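Local coordinates for general secretion pathway protein L (Vibrio parahaemolyticus, PDB 2W7V) that is a component of the type II secretion system, which exports folded proteins across the outer membrane, and forms a dimer through its periplasmic domain, at residues A[48-51]-A[52-56]. Residues are numbered along the deposited sequence; the frame is centred on the assembly and turned at random.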
loop_
_atom_site.group_PDB
_atom_site.type_symbol
_atom_site.label_atom_id
_atom_site.label_comp_id
_atom_site.label_asym_id
_atom_site.label_seq_id
_atom_site.Cartn_x
_atom_site.Cartn_y
_atom_site.Cartn_z
ATOM N N SER A 48 14.585 4.698 15.953
ATOM C CA SER A 48 15.793 5.034 16.711
ATOM C C SER A 48 16.452 3.795 17.339
ATOM O O SER A 48 17.561 3.868 17.847
ATOM C CB SER A 48 15.451 6.038 17.818
ATOM O OG SER A 48 14.566 5.466 18.780
ATOM N N ASP A 49 15.763 2.663 17.279
ATOM C CA ASP A 49 16.228 1.437 17.915
ATOM C C ASP A 49 15.658 0.188 17.257
ATOM O O ASP A 49 14.774 0.283 16.434
ATOM C CB ASP A 49 15.814 1.476 19.387
ATOM C CG ASP A 49 16.445 0.371 20.196
ATOM O OD1 ASP A 49 17.668 0.071 20.013
ATOM O OD2 ASP A 49 15.694 -0.216 21.000
ATOM N N PHE A 50 16.140 -0.984 17.647
ATOM C CA PHE A 50 15.653 -2.270 17.105
ATOM C C PHE A 50 14.295 -2.737 17.675
ATOM O O PHE A 50 13.549 -3.489 17.028
ATOM C CB PHE A 50 16.708 -3.352 17.344
ATOM C CG PHE A 50 16.784 -3.852 18.775
ATOM C CD1 PHE A 50 16.001 -4.940 19.201
ATOM C CD2 PHE A 50 17.637 -3.266 19.683
ATOM C CE1 PHE A 50 16.058 -5.380 20.466
ATOM C CE2 PHE A 50 17.705 -3.731 20.987
ATOM C CZ PHE A 50 16.924 -4.769 21.376
ATOM N N GLN A 51 13.972 -2.278 18.878
ATOM C CA GLN A 51 12.898 -2.838 19.650
ATOM C C GLN A 51 11.505 -2.667 19.005
ATOM O O GLN A 51 10.691 -3.570 19.111
ATOM C CB GLN A 51 12.935 -2.209 21.029
ATOM C CG GLN A 51 12.454 -3.049 22.128
ATOM C CD GLN A 51 13.220 -2.753 23.422
ATOM O OE1 GLN A 51 14.461 -2.691 23.433
ATOM N NE2 GLN A 51 12.482 -2.568 24.518
ATOM N N PRO A 52 11.207 -1.489 18.391
ATOM C CA PRO A 52 10.039 -1.319 17.556
ATOM C C PRO A 52 9.865 -2.286 16.392
ATOM O O PRO A 52 8.732 -2.639 16.082
ATOM C CB PRO A 52 10.174 0.133 17.086
ATOM C CG PRO A 52 10.806 0.808 18.268
ATOM C CD PRO A 52 11.900 -0.194 18.558
ATOM N N PHE A 53 10.962 -2.732 15.781
ATOM C CA PHE A 53 10.914 -3.810 14.811
ATOM C C PHE A 53 10.466 -5.162 15.397
ATOM O O PHE A 53 9.716 -5.907 14.759
ATOM C CB PHE A 53 12.270 -3.932 14.115
ATOM C CG PHE A 53 12.561 -2.781 13.176
ATOM C CD1 PHE A 53 12.104 -2.802 11.879
ATOM C CD2 PHE A 53 13.256 -1.650 13.609
ATOM C CE1 PHE A 53 12.361 -1.726 11.015
ATOM C CE2 PHE A 53 13.490 -0.578 12.740
ATOM C CZ PHE A 53 13.051 -0.621 11.461
ATOM N N GLU A 54 10.935 -5.483 16.601
ATOM C CA GLU A 54 10.500 -6.666 17.291
ATOM C C GLU A 54 8.979 -6.626 17.561
ATOM O O GLU A 54 8.268 -7.630 17.412
ATOM C CB GLU A 54 11.229 -6.783 18.632
ATOM C CG GLU A 54 12.677 -7.099 18.513
ATOM C CD GLU A 54 12.918 -8.528 18.131
ATOM O OE1 GLU A 54 12.435 -9.455 18.847
ATOM O OE2 GLU A 54 13.636 -8.725 17.131
ATOM N N GLN A 55 8.514 -5.473 18.028
ATOM C CA GLN A 55 7.109 -5.271 18.349
ATOM C C GLN A 55 6.266 -5.350 17.111
ATOM O O GLN A 55 5.223 -5.961 17.122
ATOM C CB GLN A 55 6.919 -3.910 19.001
ATOM C CG GLN A 55 7.718 -3.801 20.300
ATOM C CD GLN A 55 7.425 -2.543 21.062
ATOM O OE1 GLN A 55 6.819 -1.588 20.519
ATOM N NE2 GLN A 55 7.856 -2.509 22.347
ATOM N N ALA A 56 6.746 -4.755 16.028
ATOM C CA ALA A 56 6.039 -4.791 14.754
ATOM C C ALA A 56 5.988 -6.221 14.190
ATOM O O ALA A 56 4.923 -6.664 13.823
ATOM C CB ALA A 56 6.668 -3.829 13.750
#
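Phe-50 and Glu-54 meet four residues apart where strand 40-47 gives way to helix 51-61. CD1 of Phe-50 lies 4.0 Å from CG of Glu-54, which sits at the ring edge, near its plane. The touch is made by the aliphatic part of the glutamate. Its carboxylate is turned 63° from the ring. CG of Phe-50 stands between the backbone N and the carbonyl carbon (chi1 76°), and CG of Glu-54 lies beside its own N; together these turns bring the two side chains into touch. The Glu-54 chain bends at chi2, and OE2 forms a salt bridge with Arg-57.

Phe-53 takes part through its edge. Its CD2 lies 3.7 Å from Asp-49 O, and both this oxygen and Phe-50 O are in the plane of the ring.

The backbone binds the first turn together. Phe-50 O accepts two weak bonds. One comes from Phe-53 N at 3.0 Å. The other comes from Glu-54 N, 3.3 Å from Phe-50 O. Gln-55 N then donates to Gln-51 O at 3.1 Å, with an N-H...O angle of 158°. CG of Gln-55 also rests 3.2 Å from Gln-51 O. Pro-52 has no N-H to give, which costs little in the first turn of a helix.

Asp-49 caps this start, though weakly. Its OD2 accepts a weak bond from Gln-51 N at 3.4 Å, and its own N bonds to Ser-47 OG. Farther out, the Phe-53 ring packs on Leu-71, Val-78 and Phe-82 of the sheet, while Pro-52 touches Val-24 and Asp-26 in a loop. This is an aspartate-capped helix N-terminus with proline in the first turn, at the strand-to-helix junction where helix 51-61 begins to pack on the four-stranded antiparallel sheet of the GspL periplasmic domain.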